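Local coordinates for single-stranded DNA-binding protein DdrB (Deinococcus radiodurans, PDB 4HQB), which binds single-stranded DNA and probably takes part in the response to DNA damage, at residues 100-105 against 134-139. Numbering follows the deposited sequence.
With nucleotides of chain G.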
ATOM      1  N   LYS A 100     -15.897  26.303  17.377  1.00 43.87           N
ATOM      2  CA  LYS A 100     -17.323  26.040  17.512  1.00 53.68           C
ATOM      3  C   LYS A 100     -17.727  25.108  16.376  1.00 48.12           C
ATOM      4  O   LYS A 100     -17.481  25.413  15.214  1.00 45.30           O
ATOM      5  CB  LYS A 100     -18.136  27.352  17.472  1.00 41.90           C
ATOM      6  CG  LYS A 100     -17.719  28.340  18.542  1.00 45.94           C
ATOM      7  CD  LYS A 100     -18.533  29.654  18.483  1.00 49.41           C
ATOM      8  N   LEU A 101     -18.292  23.957  16.731  1.00 41.37           N
ATOM      9  CA  LEU A 101     -18.827  22.988  15.771  1.00 35.39           C
ATOM     10  C   LEU A 101     -20.249  22.643  16.167  1.00 36.97           C
ATOM     11  O   LEU A 101     -20.563  22.610  17.352  1.00 42.26           O
ATOM     12  CB  LEU A 101     -17.992  21.701  15.758  1.00 37.34           C
ATOM     13  CG  LEU A 101     -16.508  21.840  15.404  1.00 44.85           C
ATOM     14  CD1 LEU A 101     -15.748  20.541  15.682  1.00 37.37           C
ATOM     15  CD2 LEU A 101     -16.320  22.286  13.963  1.00 37.71           C
ATOM     16  N   PRO A 102     -21.123  22.406  15.174  1.00 43.96           N
ATOM     17  CA  PRO A 102     -22.478  21.900  15.460  1.00 32.46           C
ATOM     18  C   PRO A 102     -22.379  20.465  15.957  1.00 30.11           C
ATOM     19  O   PRO A 102     -21.285  19.892  15.909  1.00 32.31           O
ATOM     20  CB  PRO A 102     -23.167  21.926  14.097  1.00 32.24           C
ATOM     21  CG  PRO A 102     -22.021  21.875  13.085  1.00 34.41           C
ATOM     22  CD  PRO A 102     -20.874  22.599  13.731  1.00 34.97           C
ATOM     23  N   ALA A 103     -23.486  19.906  16.451  1.00 33.63           N
ATOM     24  CA  ALA A 103     -23.528  18.507  16.863  1.00 41.27           C
ATOM     25  C   ALA A 103     -23.348  17.588  15.634  1.00 39.07           C
ATOM     26  O   ALA A 103     -23.361  18.042  14.481  1.00 40.97           O
ATOM     27  CB  ALA A 103     -24.846  18.186  17.678  1.00 29.52           C
ATOM     28  N   ALA A 104     -23.141  16.301  15.871  1.00 41.06           N
ATOM     29  CA  ALA A 104     -22.869  15.392  14.764  1.00 34.31           C
ATOM     30  C   ALA A 104     -23.389  14.008  15.027  1.00 35.58           C
ATOM     31  O   ALA A 104     -23.632  13.636  16.169  1.00 36.24           O
ATOM     32  CB  ALA A 104     -21.386  15.344  14.463  1.00 37.95           C
ATOM     33  N   ILE A 105     -23.579  13.265  13.941  1.00 33.60           N
ATOM     34  CA  ILE A 105     -23.810  11.839  14.013  1.00 36.52           C
ATOM     35  C   ILE A 105     -22.542  11.059  13.648  1.00 41.39           C
ATOM     36  O   ILE A 105     -21.946  11.232  12.569  1.00 38.90           O
ATOM     37  CB  ILE A 105     -24.983  11.390  13.130  1.00 34.00           C
ATOM     38  CG1 ILE A 105     -26.262  12.107  13.563  1.00 36.13           C
ATOM     39  CG2 ILE A 105     -25.173   9.873  13.255  1.00 25.84           C
ATOM     40  CD1 ILE A 105     -26.735  11.688  14.995  1.00 35.45           C
ATOM     41  N   ILE A 134     -18.677  10.316   9.922  1.00 30.41           N
ATOM     42  CA  ILE A 134     -19.111  11.405  10.775  1.00 38.18           C
ATOM     43  C   ILE A 134     -19.936  12.345   9.940  1.00 34.59           C
ATOM     44  O   ILE A 134     -19.447  12.895   8.969  1.00 32.64           O
ATOM     45  CB  ILE A 134     -17.926  12.150  11.419  1.00 50.77           C
ATOM     46  CG1 ILE A 134     -17.094  11.160  12.235  1.00 51.90           C
ATOM     47  CG2 ILE A 134     -18.437  13.328  12.299  1.00 42.36           C
ATOM     48  CD1 ILE A 134     -16.017  11.780  13.067  1.00 61.37           C
ATOM     49  N   PHE A 135     -21.198  12.505  10.325  1.00 37.99           N
ATOM     50  CA  PHE A 135     -22.108  13.402   9.645  1.00 34.86           C
ATOM     51  C   PHE A 135     -22.213  14.713  10.454  1.00 35.53           C
ATOM     52  O   PHE A 135     -22.711  14.716  11.578  1.00 38.22           O
ATOM     53  CB  PHE A 135     -23.470  12.716   9.435  1.00 39.07           C
ATOM     54  CG  PHE A 135     -23.415  11.506   8.500  1.00 39.56           C
ATOM     55  CD1 PHE A 135     -23.068  10.247   8.980  1.00 33.91           C
ATOM     56  CD2 PHE A 135     -23.718  11.632   7.148  1.00 29.15           C
ATOM     57  CE1 PHE A 135     -23.017   9.142   8.133  1.00 33.30           C
ATOM     58  CE2 PHE A 135     -23.664  10.540   6.291  1.00 30.52           C
ATOM     59  CZ  PHE A 135     -23.306   9.294   6.780  1.00 33.57           C
ATOM     60  N   ARG A 136     -21.705  15.807   9.878  1.00 31.43           N
ATOM     61  CA  ARG A 136     -21.695  17.128  10.523  1.00 40.56           C
ATOM     62  C   ARG A 136     -21.745  18.295   9.522  1.00 37.00           C
ATOM     63  O   ARG A 136     -21.013  18.303   8.527  1.00 29.47           O
ATOM     64  CB  ARG A 136     -20.450  17.292  11.400  1.00 31.83           C
ATOM     65  CG  ARG A 136     -20.551  18.430  12.398  1.00 30.86           C
ATOM     66  CD  ARG A 136     -19.260  18.572  13.213  1.00 35.92           C
ATOM     67  NE  ARG A 136     -18.154  18.852  12.306  1.00 44.67           N
ATOM     68  CZ  ARG A 136     -17.043  18.128  12.206  1.00 47.47           C
ATOM     69  NH1 ARG A 136     -16.844  17.080  13.000  1.00 38.99           N
ATOM     70  NH2 ARG A 136     -16.120  18.470  11.311  1.00 42.84           N
ATOM     71  N   GLY A 137     -22.582  19.287   9.824  1.00 37.64           N
ATOM     72  CA  GLY A 137     -22.650  20.543   9.083  1.00 35.66           C
ATOM     73  C   GLY A 137     -22.785  20.353   7.572  1.00 39.91           C
ATOM     74  O   GLY A 137     -23.409  19.385   7.096  1.00 31.72           O
ATOM     75  N   GLY A 138     -22.189  21.285   6.822  1.00 31.00           N
ATOM     76  CA  GLY A 138     -22.149  21.221   5.378  1.00 31.07           C
ATOM     77  C   GLY A 138     -23.492  21.408   4.712  1.00 38.36           C
ATOM     78  O   GLY A 138     -24.457  21.883   5.296  1.00 33.34           O
ATOM     79  N   LYS A 139     -23.551  21.026   3.452  1.00 41.06           N
ATOM     80  CA  LYS A 139     -24.781  21.156   2.707  1.00 41.59           C
ATOM     81  C   LYS A 139     -25.029  19.870   1.937  1.00 40.00           C
ATOM     82  O   LYS A 139     -24.125  19.363   1.245  1.00 35.63           O
ATOM     83  CB  LYS A 139     -24.688  22.317   1.732  1.00 41.41           C
ATOM     84  CG  LYS A 139     -25.887  22.394   0.800  1.00 44.45           C
ATOM     85  CD  LYS A 139     -25.684  23.469  -0.259  1.00 44.52           C
ATOM     86  CE  LYS A 139     -26.902  23.582  -1.160  1.00 42.64           C
ATOM     87  NZ  LYS A 139     -26.576  24.370  -2.373  1.00 55.79           N
TER
ATOM     88  P    DT G   1     -25.543  28.454   5.787  1.00 47.16           P
ATOM     89  OP1  DT G   1     -25.189  29.610   4.938  1.00 52.45           O
ATOM     90  OP2  DT G   1     -25.604  28.594   7.255  1.00 63.10           O
ATOM     91  O5'  DT G   1     -24.551  27.226   5.397  1.00 50.96           O
ATOM     92  C5'  DT G   1     -24.645  25.832   5.782  1.00 38.71           C
ATOM     93  C4'  DT G   1     -23.433  25.108   5.178  1.00 46.87           C
ATOM     94  O4'  DT G   1     -23.755  24.912   3.765  1.00 41.62           O
ATOM     95  C3'  DT G   1     -22.185  26.003   5.189  1.00 44.67           C
ATOM     96  O3'  DT G   1     -20.989  25.888   6.058  1.00 68.15           O
ATOM     97  C2'  DT G   1     -21.703  26.152   3.741  1.00 32.35           C
ATOM     98  C1'  DT G   1     -22.661  25.288   2.937  1.00 34.76           C
ATOM     99  N1   DT G   1     -23.120  26.030   1.740  1.00 45.68           N
ATOM    100  C2   DT G   1     -22.770  25.518   0.508  1.00 47.12           C
ATOM    101  O2   DT G   1     -22.129  24.488   0.374  1.00 47.26           O
ATOM    102  N3   DT G   1     -23.219  26.244  -0.557  1.00 46.46           N
ATOM    103  C4   DT G   1     -23.957  27.411  -0.490  1.00 42.85           C
ATOM    104  O4   DT G   1     -24.324  27.994  -1.502  1.00 45.46           O
ATOM    105  C5   DT G   1     -24.282  27.902   0.830  1.00 44.04           C
ATOM    106  C7   DT G   1     -25.073  29.186   0.978  1.00 40.92           C
ATOM    107  C6   DT G   1     -23.852  27.196   1.885  1.00 31.90           C
ATOM    108  P    DT G   3     -15.571  20.679   8.324  1.00 43.33           P
ATOM    109  OP1  DT G   3     -15.435  19.990   7.027  1.00 50.51           O
ATOM    110  OP2  DT G   3     -16.710  20.409   9.216  1.00 47.30           O
ATOM    111  O5'  DT G   3     -14.246  20.400   9.177  1.00 35.17           O
ATOM    112  C5'  DT G   3     -13.019  20.365   8.513  1.00 39.71           C
ATOM    113  C4'  DT G   3     -11.928  20.828   9.461  1.00 41.94           C
ATOM    114  O4'  DT G   3     -12.104  22.230   9.823  1.00 40.66           O
ATOM    115  C3'  DT G   3     -11.871  20.036  10.765  1.00 37.31           C
ATOM    116  O3'  DT G   3     -10.493  19.844  11.002  1.00 39.34           O
ATOM    117  C2'  DT G   3     -12.516  20.982  11.790  1.00 38.98           C
ATOM    118  C1'  DT G   3     -12.063  22.340  11.234  1.00 39.73           C
ATOM    119  N1   DT G   3     -12.898  23.499  11.630  1.00 43.01           N
ATOM    120  C2   DT G   3     -12.308  24.512  12.381  1.00 43.40           C
ATOM    121  O2   DT G   3     -11.153  24.522  12.765  1.00 42.51           O
ATOM    122  N3   DT G   3     -13.138  25.543  12.695  1.00 37.72           N
ATOM    123  C4   DT G   3     -14.459  25.672  12.357  1.00 37.40           C
ATOM    124  O4   DT G   3     -15.106  26.637  12.709  1.00 41.25           O
ATOM    125  C5   DT G   3     -15.029  24.606  11.575  1.00 46.89           C
ATOM    126  C7   DT G   3     -16.482  24.714  11.187  1.00 44.54           C
ATOM    127  C6   DT G   3     -14.232  23.560  11.246  1.00 38.74           C
ATOM    128  P    DT G   2     -20.495  24.594   6.883  1.00 48.38           P
ATOM    129  OP1  DT G   2     -21.473  23.521   7.048  1.00 65.37           O
ATOM    130  OP2  DT G   2     -20.068  25.285   8.116  1.00 66.45           O
ATOM    131  O5'  DT G   2     -19.136  24.139   6.155  1.00 49.43           O
ATOM    132  C5'  DT G   2     -18.685  22.779   6.092  1.00 46.54           C
ATOM    133  C4'  DT G   2     -17.207  22.571   6.375  1.00 40.71           C
ATOM    134  O4'  DT G   2     -16.382  23.330   5.463  1.00 53.38           O
ATOM    135  C3'  DT G   2     -16.706  22.986   7.749  1.00 46.79           C
ATOM    136  O3'  DT G   2     -15.524  22.263   8.043  1.00 48.78           O
ATOM    137  C2'  DT G   2     -16.347  24.453   7.531  1.00 45.88           C
ATOM    138  C1'  DT G   2     -15.726  24.386   6.144  1.00 47.84           C
ATOM    139  N1   DT G   2     -15.924  25.590   5.297  1.00 50.57           N
ATOM    140  C2   DT G   2     -14.935  25.857   4.391  1.00 45.65           C
ATOM    141  O2   DT G   2     -13.946  25.168   4.292  1.00 42.78           O
ATOM    142  N3   DT G   2     -15.148  26.958   3.609  1.00 51.64           N
ATOM    143  C4   DT G   2     -16.242  27.790   3.632  1.00 52.52           C
ATOM    144  O4   DT G   2     -16.341  28.756   2.888  1.00 60.29           O
ATOM    145  C5   DT G   2     -17.254  27.460   4.595  1.00 47.39           C
ATOM    146  C7   DT G   2     -18.464  28.342   4.673  1.00 44.68           C
ATOM    147  C6   DT G   2     -17.061  26.383   5.384  1.00 46.42           C
TER
HETATM  148  O   HOH W   1     -24.255  19.071  11.928  1.00 29.09           O
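Ile105 O takes the N-H of Phe135 almost straight on, 2.7 Å from Phe135 N, with Ile134 CA adding a C-H contact to the same oxygen. The return bond runs from Ile105 N to Phe135 O at 2.9 Å, which makes Ile105 and Phe135 an antiparallel hydrogen-bonded pair, their CB atoms neighbours on one face. Ala104 CB packs against Phe135 O, the oxygen that accepts from Ile105 N, and against Arg136 CB. The pair joins strands 99-110 and 129-135 of the mixed sheet; toward Pro102 and Gly137 the backbones lie further apart (CA to CA 6.5 Å), and a water donates to Ala103 O and accepts from Gly137 N. Arg136 runs alongside residues 102-104, its side chain crossing that of Pro102 at about a right angle. With CG anti to the backbone N (chi1 -163°), the chain passes Ala103 O, and CD comes 3.6 Å from Pro102 O. A bend at chi3 (60°) then brings NH2 to the DNA, where it bonds OP2 of DT3 of chain G at 2.9 Å. Leu101 CD2 sits over one guanidinium face and also touches that nucleotide's base, 3.6 Å from C5. A leucine in place of Arg136 would probably leave this phosphate without this positively charged partner and Leu101 without the flat group beneath it.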